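Local coordinates for protein telomere length regulator taz1 (Schizosaccharomyces pombe, PDB 4ZMI) that binds double-stranded telomeric DNA and regulates telomere length and function in fission yeast, represented here by its helical, TRF-family domain, at residues A[11-16]-A[91-97]; A[43-47]-A[110-115]; A[137-141]-A[224-228]. All coordinates share one frame. Residues are numbered along the deposited sequence.

Contact 1: residues A[11-16]-A[91-97]; sequences LVNDCQ and FEDLEKP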
ATOM      1  N   LEU A  11     -14.449  12.321  -5.163  1.00 62.59           N
ATOM      2  CA  LEU A  11     -14.308  11.088  -4.371  1.00 63.67           C
ATOM      3  C   LEU A  11     -15.174  11.180  -3.116  1.00 69.81           C
ATOM      4  O   LEU A  11     -15.777  10.195  -2.705  1.00 68.14           O
ATOM      5  CB  LEU A  11     -12.831  10.747  -4.025  1.00 57.14           C
ATOM      6  CG  LEU A  11     -12.575   9.392  -3.328  1.00 69.29           C
ATOM      7  CD1 LEU A  11     -13.155   8.254  -4.135  1.00 65.02           C
ATOM      8  CD2 LEU A  11     -11.077   9.109  -3.022  1.00 66.59           C
ATOM      9  N   VAL A  12     -15.260  12.372  -2.531  1.00 73.39           N
ATOM     10  CA  VAL A  12     -16.145  12.586  -1.390  1.00 83.35           C
ATOM     11  C   VAL A  12     -17.582  12.171  -1.741  1.00 89.69           C
ATOM     12  O   VAL A  12     -18.259  11.505  -0.952  1.00 86.06           O
ATOM     13  CB  VAL A  12     -16.106  14.060  -0.921  1.00 82.00           C
ATOM     14  CG1 VAL A  12     -17.001  14.281   0.309  1.00 76.87           C
ATOM     15  CG2 VAL A  12     -14.675  14.487  -0.626  1.00 76.03           C
ATOM     16  N   ASN A  13     -18.022  12.542  -2.942  1.00 94.15           N
ATOM     17  CA  ASN A  13     -19.375  12.231  -3.418  1.00 99.90           C
ATOM     18  C   ASN A  13     -19.634  10.733  -3.643  1.00101.01           C
ATOM     19  O   ASN A  13     -20.652  10.205  -3.211  1.00111.92           O
ATOM     20  CB  ASN A  13     -19.700  13.019  -4.699  1.00101.11           C
ATOM     21  CG  ASN A  13     -20.010  14.492  -4.430  1.00108.02           C
ATOM     22  OD1 ASN A  13     -20.046  14.934  -3.281  1.00113.41           O
ATOM     23  ND2 ASN A  13     -20.229  15.257  -5.498  1.00105.66           N
ATOM     24  N   ASP A  14     -18.709  10.047  -4.306  1.00 93.27           N
ATOM     25  CA  ASP A  14     -18.915   8.646  -4.669  1.00 85.53           C
ATOM     26  C   ASP A  14     -18.270   7.695  -3.692  1.00 84.87           C
ATOM     27  O   ASP A  14     -18.090   6.508  -3.985  1.00 88.77           O
ATOM     28  CB  ASP A  14     -18.332   8.388  -6.041  1.00 80.10           C
ATOM     29  CG  ASP A  14     -18.710   9.453  -7.022  1.00 86.85           C
ATOM     30  OD1 ASP A  14     -19.798  10.039  -6.850  1.00 90.45           O
ATOM     31  OD2 ASP A  14     -17.919   9.709  -7.953  1.00 90.20           O
ATOM     32  N   CYS A  15     -17.931   8.219  -2.527  1.00 90.19           N
ATOM     33  CA  CYS A  15     -17.068   7.511  -1.595  1.00 90.67           C
ATOM     34  C   CYS A  15     -17.660   6.190  -1.145  1.00 94.89           C
ATOM     35  O   CYS A  15     -17.112   5.118  -1.422  1.00 90.75           O
ATOM     36  CB  CYS A  15     -16.790   8.396  -0.386  1.00 87.74           C
ATOM     37  SG  CYS A  15     -15.343   7.918   0.529  1.00111.36           S
ATOM     38  N   GLN A  16     -18.790   6.265  -0.454  1.00 98.67           N
ATOM     39  CA  GLN A  16     -19.368   5.062   0.122  1.00104.23           C
ATOM     40  C   GLN A  16     -19.703   4.038  -0.960  1.00104.84           C
ATOM     41  O   GLN A  16     -19.549   2.837  -0.745  1.00107.99           O
ATOM     42  CB  GLN A  16     -20.592   5.388   0.975  1.00105.35           C
ATOM     43  CG  GLN A  16     -20.726   4.505   2.212  1.00109.73           C
ATOM     44  CD  GLN A  16     -19.950   5.037   3.406  1.00108.02           C
ATOM     45  OE1 GLN A  16     -19.817   6.251   3.581  1.00106.78           O
ATOM     46  NE2 GLN A  16     -19.436   4.130   4.235  1.00102.69           N
ATOM     47  N   PHE A  91     -12.291  14.965   3.928  1.00 74.10           N
ATOM     48  CA  PHE A  91     -12.345  13.513   4.176  1.00 75.89           C
ATOM     49  C   PHE A  91     -12.478  13.035   5.617  1.00 83.04           C
ATOM     50  O   PHE A  91     -12.823  11.873   5.854  1.00 83.01           O
ATOM     51  CB  PHE A  91     -11.162  12.807   3.522  1.00 69.90           C
ATOM     52  CG  PHE A  91     -11.244  12.769   2.041  1.00 66.49           C
ATOM     53  CD1 PHE A  91     -10.390  13.536   1.275  1.00 63.03           C
ATOM     54  CD2 PHE A  91     -12.190  11.983   1.411  1.00 68.09           C
ATOM     55  CE1 PHE A  91     -10.460  13.509  -0.092  1.00 56.33           C
ATOM     56  CE2 PHE A  91     -12.276  11.954   0.043  1.00 65.23           C
ATOM     57  CZ  PHE A  91     -11.419  12.716  -0.710  1.00 64.19           C
ATOM     58  N   GLU A  92     -12.190  13.923   6.561  1.00 88.79           N
ATOM     59  CA  GLU A  92     -12.277  13.647   7.999  1.00 95.08           C
ATOM     60  C   GLU A  92     -13.442  12.730   8.438  1.00 93.31           C
ATOM     61  O   GLU A  92     -13.304  11.956   9.378  1.00 85.60           O
ATOM     62  CB  GLU A  92     -12.314  14.991   8.744  1.00104.41           C
ATOM     63  CG  GLU A  92     -12.667  14.955  10.214  1.00109.66           C
ATOM     64  CD  GLU A  92     -12.895  16.354  10.764  1.00113.52           C
ATOM     65  OE1 GLU A  92     -14.043  16.672  11.153  1.00116.21           O
ATOM     66  OE2 GLU A  92     -11.924  17.137  10.794  1.00115.24           O
ATOM     67  N   ASP A  93     -14.577  12.805   7.746  1.00103.39           N
ATOM     68  CA  ASP A  93     -15.739  11.978   8.082  1.00110.74           C
ATOM     69  C   ASP A  93     -15.642  10.593   7.465  1.00108.04           C
ATOM     70  O   ASP A  93     -16.158   9.618   8.012  1.00112.78           O
ATOM     71  CB  ASP A  93     -17.042  12.630   7.586  1.00120.92           C
ATOM     72  CG  ASP A  93     -17.677  13.564   8.612  1.00127.30           C
ATOM     73  OD1 ASP A  93     -18.080  13.079   9.691  1.00126.92           O
ATOM     74  OD2 ASP A  93     -17.805  14.777   8.324  1.00130.88           O
ATOM     75  N   LEU A  94     -14.978  10.516   6.319  1.00101.45           N
ATOM     76  CA  LEU A  94     -15.041   9.335   5.467  1.00 94.73           C
ATOM     77  C   LEU A  94     -13.919   8.323   5.681  1.00 89.90           C
ATOM     78  O   LEU A  94     -13.563   7.601   4.752  1.00 88.66           O
ATOM     79  CB  LEU A  94     -15.032   9.773   4.005  1.00 91.69           C
ATOM     80  CG  LEU A  94     -16.224  10.611   3.575  1.00 94.34           C
ATOM     81  CD1 LEU A  94     -16.018  11.188   2.184  1.00 92.57           C
ATOM     82  CD2 LEU A  94     -17.453   9.738   3.625  1.00101.41           C
ATOM     83  N   GLU A  95     -13.354   8.257   6.881  1.00 87.31           N
ATOM     84  CA  GLU A  95     -12.194   7.389   7.080  1.00 83.37           C
ATOM     85  C   GLU A  95     -12.507   5.921   6.817  1.00 84.64           C
ATOM     86  O   GLU A  95     -11.753   5.237   6.134  1.00 84.35           O
ATOM     87  CB  GLU A  95     -11.586   7.567   8.468  1.00 86.59           C
ATOM     88  CG  GLU A  95     -10.225   6.930   8.593  1.00 89.53           C
ATOM     89  CD  GLU A  95      -9.705   6.922  10.012  1.00 97.96           C
ATOM     90  OE1 GLU A  95      -9.230   7.971  10.486  1.00102.01           O
ATOM     91  OE2 GLU A  95      -9.768   5.858  10.654  1.00 99.44           O
ATOM     92  N   LYS A  96     -13.636   5.454   7.339  1.00 92.27           N
ATOM     93  CA  LYS A  96     -14.067   4.064   7.161  1.00 90.93           C
ATOM     94  C   LYS A  96     -14.077   3.611   5.692  1.00 88.10           C
ATOM     95  O   LYS A  96     -13.443   2.621   5.357  1.00 94.54           O
ATOM     96  CB  LYS A  96     -15.430   3.784   7.836  1.00101.79           C
ATOM     97  CG  LYS A  96     -15.792   4.684   9.038  1.00112.17           C
ATOM     98  CD  LYS A  96     -16.415   6.034   8.607  1.00106.20           C
ATOM     99  CE  LYS A  96     -16.980   6.819   9.793  1.00104.83           C
ATOM    100  NZ  LYS A  96     -18.369   6.410  10.163  1.00105.19           N
ATOM    101  N   PRO A  97     -14.787   4.325   4.803  1.00 86.56           N
ATOM    102  CA  PRO A  97     -14.752   3.822   3.423  1.00 84.11           C
ATOM    103  C   PRO A  97     -13.415   4.059   2.724  1.00 83.05           C
ATOM    104  O   PRO A  97     -13.132   3.361   1.758  1.00 87.81           O
ATOM    105  CB  PRO A  97     -15.848   4.636   2.731  1.00 82.61           C
ATOM    106  CG  PRO A  97     -15.886   5.893   3.486  1.00 79.52           C
ATOM    107  CD  PRO A  97     -15.687   5.482   4.919  1.00 84.73           C
TER

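Contact 2: residues A[43-47]-A[110-115]; sequences PESFS and LLDNTN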
ATOM      1  N   PRO A  43       2.452 -14.398  -7.809  1.00 74.43           N
ATOM      2  CA  PRO A  43       1.361 -13.564  -8.313  1.00 75.32           C
ATOM      3  C   PRO A  43       0.735 -14.114  -9.594  1.00 73.15           C
ATOM      4  O   PRO A  43      -0.492 -14.124  -9.700  1.00 66.35           O
ATOM      5  CB  PRO A  43       2.034 -12.202  -8.564  1.00 79.16           C
ATOM      6  CG  PRO A  43       3.502 -12.379  -8.221  1.00 78.02           C
ATOM      7  CD  PRO A  43       3.590 -13.579  -7.354  1.00 73.73           C
ATOM      8  N   GLU A  44       1.549 -14.585 -10.533  1.00 75.25           N
ATOM      9  CA  GLU A  44       1.009 -15.117 -11.784  1.00 82.71           C
ATOM     10  C   GLU A  44       0.022 -16.251 -11.535  1.00 82.86           C
ATOM     11  O   GLU A  44      -0.998 -16.371 -12.228  1.00 85.44           O
ATOM     12  CB  GLU A  44       2.116 -15.583 -12.720  1.00 93.74           C
ATOM     13  CG  GLU A  44       1.597 -16.253 -13.983  1.00108.42           C
ATOM     14  CD  GLU A  44       0.777 -15.319 -14.850  1.00116.44           C
ATOM     15  OE1 GLU A  44       1.160 -14.129 -14.968  1.00116.25           O
ATOM     16  OE2 GLU A  44      -0.245 -15.776 -15.416  1.00118.45           O
ATOM     17  N   SER A  45       0.312 -17.063 -10.527  1.00 73.68           N
ATOM     18  CA  SER A  45      -0.595 -18.150 -10.158  1.00 81.71           C
ATOM     19  C   SER A  45      -1.875 -17.602  -9.555  1.00 83.43           C
ATOM     20  O   SER A  45      -2.972 -18.134  -9.789  1.00 84.41           O
ATOM     21  CB  SER A  45       0.072 -19.105  -9.170  1.00 76.13           C
ATOM     22  OG  SER A  45       1.271 -19.615  -9.718  1.00 81.25           O
ATOM     23  N   PHE A  46      -1.721 -16.544  -8.763  1.00 74.52           N
ATOM     24  CA  PHE A  46      -2.856 -15.853  -8.177  1.00 74.03           C
ATOM     25  C   PHE A  46      -3.744 -15.391  -9.324  1.00 75.05           C
ATOM     26  O   PHE A  46      -4.974 -15.456  -9.240  1.00 83.33           O
ATOM     27  CB  PHE A  46      -2.374 -14.670  -7.334  1.00 69.39           C
ATOM     28  CG  PHE A  46      -3.306 -14.287  -6.230  1.00 72.93           C
ATOM     29  CD1 PHE A  46      -4.627 -14.703  -6.238  1.00 72.56           C
ATOM     30  CD2 PHE A  46      -2.859 -13.496  -5.180  1.00 71.92           C
ATOM     31  CE1 PHE A  46      -5.490 -14.341  -5.221  1.00 73.12           C
ATOM     32  CE2 PHE A  46      -3.718 -13.128  -4.162  1.00 70.69           C
ATOM     33  CZ  PHE A  46      -5.037 -13.552  -4.187  1.00 73.13           C
ATOM     34  N   SER A  47      -3.106 -14.974 -10.416  1.00 74.94           N
ATOM     35  CA  SER A  47      -3.831 -14.439 -11.569  1.00 87.12           C
ATOM     36  C   SER A  47      -4.637 -15.518 -12.280  1.00 82.43           C
ATOM     37  O   SER A  47      -5.828 -15.356 -12.542  1.00 81.06           O
ATOM     38  CB  SER A  47      -2.864 -13.788 -12.563  1.00 88.83           C
ATOM     39  OG  SER A  47      -2.266 -12.636 -12.010  1.00 86.53           O
ATOM     40  N   LEU A 110      -1.025  -7.483  -5.201  1.00 59.50           N
ATOM     41  CA  LEU A 110      -0.439  -8.816  -5.033  1.00 59.97           C
ATOM     42  C   LEU A 110      -0.357  -9.544  -6.358  1.00 69.62           C
ATOM     43  O   LEU A 110       0.289 -10.587  -6.460  1.00 65.56           O
ATOM     44  CB  LEU A 110      -1.285  -9.651  -4.084  1.00 58.98           C
ATOM     45  CG  LEU A 110      -1.289  -9.140  -2.653  1.00 62.86           C
ATOM     46  CD1 LEU A 110      -2.414  -9.791  -1.872  1.00 62.31           C
ATOM     47  CD2 LEU A 110       0.083  -9.375  -2.006  1.00 60.88           C
ATOM     48  N   LEU A 111      -1.036  -9.001  -7.365  1.00 67.03           N
ATOM     49  CA  LEU A 111      -1.064  -9.602  -8.693  1.00 68.62           C
ATOM     50  C   LEU A 111       0.100  -9.136  -9.569  1.00 67.89           C
ATOM     51  O   LEU A 111       0.257  -9.592 -10.697  1.00 62.11           O
ATOM     52  CB  LEU A 111      -2.404  -9.310  -9.381  1.00 73.63           C
ATOM     53  CG  LEU A 111      -3.653  -9.857  -8.680  1.00 75.48           C
ATOM     54  CD1 LEU A 111      -4.928  -9.496  -9.421  1.00 69.39           C
ATOM     55  CD2 LEU A 111      -3.542 -11.376  -8.511  1.00 82.02           C
ATOM     56  N   ASP A 112       0.911  -8.218  -9.052  1.00 66.81           N
ATOM     57  CA  ASP A 112       2.014  -7.647  -9.828  1.00 59.68           C
ATOM     58  C   ASP A 112       3.136  -8.671  -9.994  1.00 64.20           C
ATOM     59  O   ASP A 112       3.963  -8.838  -9.106  1.00 63.10           O
ATOM     60  CB  ASP A 112       2.537  -6.378  -9.136  1.00 56.71           C
ATOM     61  CG  ASP A 112       3.852  -5.889  -9.713  1.00 57.61           C
ATOM     62  OD1 ASP A 112       4.202  -6.275 -10.849  1.00 57.71           O
ATOM     63  OD2 ASP A 112       4.546  -5.116  -9.020  1.00 63.25           O
ATOM     64  N   ASN A 113       3.195  -9.335 -11.143  1.00 68.53           N
ATOM     65  CA  ASN A 113       4.229 -10.352 -11.344  1.00 70.95           C
ATOM     66  C   ASN A 113       5.648  -9.818 -11.568  1.00 66.94           C
ATOM     67  O   ASN A 113       6.538 -10.587 -11.903  1.00 64.23           O
ATOM     68  CB  ASN A 113       3.829 -11.370 -12.429  1.00 78.73           C
ATOM     69  CG  ASN A 113       3.888 -10.803 -13.839  1.00 87.67           C
ATOM     70  OD1 ASN A 113       4.772 -10.015 -14.180  1.00 90.93           O
ATOM     71  ND2 ASN A 113       2.941 -11.220 -14.677  1.00 89.80           N
ATOM     72  N   THR A 114       5.866  -8.513 -11.399  1.00 63.62           N
ATOM     73  CA  THR A 114       7.230  -7.990 -11.422  1.00 61.91           C
ATOM     74  C   THR A 114       7.781  -7.931  -9.994  1.00 62.14           C
ATOM     75  O   THR A 114       8.970  -7.677  -9.781  1.00 61.71           O
ATOM     76  CB  THR A 114       7.295  -6.576 -12.002  1.00 66.47           C
ATOM     77  OG1 THR A 114       6.481  -5.700 -11.211  1.00 63.78           O
ATOM     78  CG2 THR A 114       6.816  -6.547 -13.459  1.00 60.40           C
ATOM     79  N   ASN A 115       6.902  -8.159  -9.023  1.00 53.32           N
ATOM     80  CA  ASN A 115       7.257  -8.081  -7.608  1.00 55.19           C
ATOM     81  C   ASN A 115       7.693  -6.678  -7.125  1.00 61.61           C
ATOM     82  O   ASN A 115       8.334  -6.541  -6.074  1.00 56.10           O
ATOM     83  CB  ASN A 115       8.326  -9.127  -7.269  1.00 49.95           C
ATOM     84  CG  ASN A 115       7.869 -10.542  -7.576  1.00 57.61           C
ATOM     85  OD1 ASN A 115       6.713 -10.884  -7.369  1.00 63.62           O
ATOM     86  ND2 ASN A 115       8.775 -11.363  -8.083  1.00 52.22           N
TER

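Contact 3: residues A[137-141]-A[224-228]; sequences FYGDA and FLLEF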
ATOM      1  N   PHE A 137       1.394  -1.932  15.689  1.00114.47           N
ATOM      2  CA  PHE A 137       0.964  -2.083  14.303  1.00107.09           C
ATOM      3  C   PHE A 137       2.056  -1.509  13.406  1.00 95.18           C
ATOM      4  O   PHE A 137       2.166  -1.831  12.225  1.00 92.70           O
ATOM      5  CB  PHE A 137      -0.359  -1.344  14.105  1.00104.30           C
ATOM      6  CG  PHE A 137      -0.624  -0.911  12.694  1.00 96.05           C
ATOM      7  CD1 PHE A 137      -1.113  -1.811  11.760  1.00 95.04           C
ATOM      8  CD2 PHE A 137      -0.419   0.409  12.313  1.00 90.63           C
ATOM      9  CE1 PHE A 137      -1.375  -1.409  10.465  1.00 98.90           C
ATOM     10  CE2 PHE A 137      -0.678   0.820  11.020  1.00 94.20           C
ATOM     11  CZ  PHE A 137      -1.158  -0.089  10.091  1.00 99.02           C
ATOM     12  N   TYR A 138       2.872  -0.658  14.005  1.00 89.29           N
ATOM     13  CA  TYR A 138       4.072  -0.165  13.372  1.00 82.64           C
ATOM     14  C   TYR A 138       5.018  -1.316  13.068  1.00 80.09           C
ATOM     15  O   TYR A 138       5.475  -1.482  11.931  1.00 74.07           O
ATOM     16  CB  TYR A 138       4.760   0.805  14.313  1.00 85.09           C
ATOM     17  CG  TYR A 138       5.480   1.879  13.578  1.00 92.74           C
ATOM     18  CD1 TYR A 138       4.785   2.956  13.052  1.00 97.08           C
ATOM     19  CD2 TYR A 138       6.850   1.813  13.384  1.00 96.50           C
ATOM     20  CE1 TYR A 138       5.436   3.957  12.360  1.00100.27           C
ATOM     21  CE2 TYR A 138       7.513   2.806  12.691  1.00102.45           C
ATOM     22  CZ  TYR A 138       6.798   3.879  12.179  1.00102.53           C
ATOM     23  OH  TYR A 138       7.443   4.880  11.492  1.00101.44           O
ATOM     24  N   GLY A 139       5.316  -2.100  14.105  1.00 80.46           N
ATOM     25  CA  GLY A 139       6.196  -3.248  13.997  1.00 66.49           C
ATOM     26  C   GLY A 139       5.864  -4.131  12.812  1.00 62.23           C
ATOM     27  O   GLY A 139       6.749  -4.471  12.036  1.00 66.71           O
ATOM     28  N   ASP A 140       4.587  -4.486  12.670  1.00 62.42           N
ATOM     29  CA  ASP A 140       4.089  -5.217  11.505  1.00 66.67           C
ATOM     30  C   ASP A 140       4.385  -4.499  10.175  1.00 68.49           C
ATOM     31  O   ASP A 140       4.636  -5.142   9.154  1.00 65.67           O
ATOM     32  CB  ASP A 140       2.573  -5.448  11.639  1.00 79.82           C
ATOM     33  CG  ASP A 140       2.203  -6.299  12.867  1.00 97.82           C
ATOM     34  OD1 ASP A 140       3.109  -6.657  13.662  1.00100.52           O
ATOM     35  OD2 ASP A 140       1.001  -6.599  13.050  1.00102.07           O
ATOM     36  N   ALA A 141       4.336  -3.170  10.179  1.00 65.55           N
ATOM     37  CA  ALA A 141       4.599  -2.416   8.959  1.00 65.60           C
ATOM     38  C   ALA A 141       6.087  -2.459   8.610  1.00 63.05           C
ATOM     39  O   ALA A 141       6.455  -2.593   7.444  1.00 60.38           O
ATOM     40  CB  ALA A 141       4.102  -0.986   9.087  1.00 61.20           C
ATOM     41  N   PHE A 224      -2.291  -7.446   7.477  1.00 74.73           N
ATOM     42  CA  PHE A 224      -1.860  -6.070   7.724  1.00 71.42           C
ATOM     43  C   PHE A 224      -2.878  -5.035   7.272  1.00 70.09           C
ATOM     44  O   PHE A 224      -3.117  -4.058   7.971  1.00 69.48           O
ATOM     45  CB  PHE A 224      -0.517  -5.788   7.056  1.00 71.28           C
ATOM     46  CG  PHE A 224      -0.087  -4.353   7.160  1.00 66.95           C
ATOM     47  CD1 PHE A 224       0.476  -3.875   8.323  1.00 69.46           C
ATOM     48  CD2 PHE A 224      -0.241  -3.491   6.098  1.00 56.71           C
ATOM     49  CE1 PHE A 224       0.881  -2.567   8.419  1.00 70.44           C
ATOM     50  CE2 PHE A 224       0.155  -2.180   6.194  1.00 63.66           C
ATOM     51  CZ  PHE A 224       0.716  -1.717   7.355  1.00 59.43           C
ATOM     52  N   LEU A 225      -3.473  -5.252   6.102  1.00 67.40           N
ATOM     53  CA  LEU A 225      -4.506  -4.359   5.598  1.00 66.73           C
ATOM     54  C   LEU A 225      -5.754  -4.432   6.473  1.00 77.67           C
ATOM     55  O   LEU A 225      -6.588  -3.537   6.448  1.00 80.57           O
ATOM     56  CB  LEU A 225      -4.878  -4.708   4.149  1.00 64.34           C
ATOM     57  CG  LEU A 225      -3.797  -4.732   3.060  1.00 58.78           C
ATOM     58  CD1 LEU A 225      -4.404  -4.974   1.679  1.00 61.02           C
ATOM     59  CD2 LEU A 225      -2.985  -3.453   3.057  1.00 63.15           C
ATOM     60  N   LEU A 226      -5.894  -5.513   7.232  1.00 84.33           N
ATOM     61  CA  LEU A 226      -7.035  -5.663   8.126  1.00 87.81           C
ATOM     62  C   LEU A 226      -6.838  -4.893   9.427  1.00 93.65           C
ATOM     63  O   LEU A 226      -7.750  -4.195   9.862  1.00100.58           O
ATOM     64  CB  LEU A 226      -7.318  -7.136   8.418  1.00 93.00           C
ATOM     65  CG  LEU A 226      -8.067  -7.924   7.344  1.00 91.56           C
ATOM     66  CD1 LEU A 226      -8.075  -9.405   7.676  1.00 90.93           C
ATOM     67  CD2 LEU A 226      -9.478  -7.410   7.195  1.00 92.73           C
ATOM     68  N   GLU A 227      -5.662  -5.022  10.046  1.00 92.19           N
ATOM     69  CA  GLU A 227      -5.305  -4.207  11.213  1.00 99.01           C
ATOM     70  C   GLU A 227      -5.477  -2.729  10.900  1.00106.04           C
ATOM     71  O   GLU A 227      -6.074  -1.986  11.677  1.00108.38           O
ATOM     72  CB  GLU A 227      -3.844  -4.400  11.612  1.00103.34           C
ATOM     73  CG  GLU A 227      -3.374  -5.817  11.796  1.00109.24           C
ATOM     74  CD  GLU A 227      -1.903  -5.865  12.154  1.00112.46           C
ATOM     75  OE1 GLU A 227      -1.448  -5.001  12.936  1.00109.39           O
ATOM     76  OE2 GLU A 227      -1.201  -6.755  11.637  1.00116.99           O
ATOM     77  N   PHE A 228      -4.911  -2.311   9.768  1.00108.22           N
ATOM     78  CA  PHE A 228      -5.013  -0.936   9.288  1.00113.78           C
ATOM     79  C   PHE A 228      -6.492  -0.545   9.274  1.00120.13           C
ATOM     80  O   PHE A 228      -6.855   0.531   9.741  1.00122.88           O
ATOM     81  CB  PHE A 228      -4.390  -0.838   7.882  1.00108.75           C
ATOM     82  CG  PHE A 228      -3.941   0.558   7.468  1.00108.28           C
ATOM     83  CD1 PHE A 228      -2.946   0.710   6.510  1.00103.64           C
ATOM     84  CD2 PHE A 228      -4.515   1.707   7.998  1.00109.78           C
ATOM     85  CE1 PHE A 228      -2.523   1.968   6.099  1.00 97.46           C
ATOM     86  CE2 PHE A 228      -4.089   2.981   7.582  1.00 99.26           C
ATOM     87  CZ  PHE A 228      -3.101   3.101   6.634  1.00 95.67           C
TER

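Contact 1: residues A[11-16]-A[91-97]
This is an apolar side-chain contact between the long helix 5-35 and the turn that joins helix 85-91 to helix 95-107. Its centre lies about 18 Å from the centre of the chain, and it is partly buried. Leu94 and Pro97 face helix 5-35. Val12 CG2 makes a CH-pi contact over one face of the Phe91 ring, 4.0 Å from the centroid, while Val12 CG1 lies 3.7 Å from Leu94 CD1. Leu11 CB approaches the edge of the same ring, 4.1 Å from Phe91 CZ. One helical turn further along, Cys15 points toward the partner segment. Its SG packs 3.7 Å from Leu94 CD1 and 3.6 Å from Pro97 CG. The partner surface is shaped by a type I beta turn from Phe91 to Leu94, closed by Leu94 N to Phe91 O at 2.6 Å. Leu94 then takes the N-cap position of helix 95-107, and Pro97 stands in its first turn. The corner between helices 85-91 and 95-107 thus packs against helix 5-35, within the all-helical TRF-family domain. Phe91 also meets the ring of Trp3, with near-parallel planes, and touches Ile81 of helix 78-83. At the exposed border, Gln16 reaches across the corner: its NE2 lies 3.9 Å from Pro97 CB and its OE1 lies 4.2 Å from Leu94 CD2.

Contact 2: residues A[43-47]-A[110-115]
A proline ring set against peptide carbonyls marks this contact. Pro43 opens helix 43-50 and points its ring at the irregular segment 110-115. The main feature on the other side is an Asx turn combined with a type I beta turn, in the loop between helices 95-107 and 118-130 of the all-helical TRF-family domain. Asp112 OD1 accepts from Thr114 N at 2.8 Å and from Thr114 OG1 at a very short 2.4 Å. The beta turn runs from Asp112 to Asn115, with Asn115 N hydrogen-bonded to Asp112 O at 3.0 Å. Against this loop, Pro43 CB lies only 3.2 Å from Leu110 O, and Pro43 CG lies 3.7 Å from Asp112 O and 3.8 Å from Asn113 CA. The ring therefore packs largely on backbone. Deeper in, Phe46 and the leucines give an apolar patch: Phe46 CB is 3.7 Å from Leu111 CD2, and Phe46 CE2 is 4.2 Å from Leu110 CB. Phe214 of helix 214-229 touches both Pro43 and Phe46, while Leu58 and Tyr59 of helix 52-68 touch Leu111. Asn115 ND2 hydrogen-bonds to Thr155 OG1, which ties the loop to a further part of the chain. At the outer edge, a weak hydrogen bond runs from Asn113 ND2 to Glu44 OE1 at 3.4 Å.

Contact 3: residues A[137-141]-A[224-228]
Aromatic contacts dominate this buried meeting of helices 137-154 and 214-229. Phe137, Phe224 and Phe228 form a cluster between the two backbones. The rings of Phe137 and Phe224 are almost parallel, with planes at 5°. They are slid apart, with centroids 5.0 Å distant, so they barely overlap; the closest atoms, Phe137 CE1 and Phe224 CE1, are 3.3 Å apart. Phe137 meets Phe228 differently. Its edge faces the Phe228 ring in an edge-to-face pair, with planes at 63° and centroids 5.6 Å apart. Phe137 CZ lies 3.9 Å from Phe228 CG.

Aliphatic packing is smaller. Ala141 CB rests 3.6 Å from Phe224 CE1. Ala127 of helix 118-130 touches both Phe137 and Phe224, so a third helix bounds the cluster.

The polar part is a pair of acids at the partly exposed border. Asp140 OD2 lies 2.6 Å from Glu227 OE2. Glu227 OE2 also hydrogen-bonds to His223 ND1 within its own helix. Glu227 OE1 sits near the plane of the Phe137 ring, 3.4 Å from CD1 of Phe137.

The axes of segments 137-141 and 224-228 approach to 10.7 Å, with 148° between their N-to-C directions. The phenylalanine rings fill this wide gap. The arrangement is a roughly antiparallel helix pair in the interior of an all-helical domain of the TRF family.

How the contacts relate
Contact 3 is the buried one of the set, its centre 11 Å from the centre of the chain. The centres of contacts 1 and 2 lie further out, at 18 and 15 Å, and both are only partly buried. Contact 3 joins two helices directly, while each of the others sets a helix against a turn or loop. Those two bracket helix 95-107, contact 1 at its start and contact 2 in the loop after its end, with centres 29 Å apart. Helix 214-229 belongs to contact 3 and also touches contact 2 through Phe214. The chemistry changes with place: mixed aliphatic, sulphur and CH-pi packing in contact 1, proline on backbone in contact 2, a phenylalanine cluster with an edge-to-face pair in contact 3.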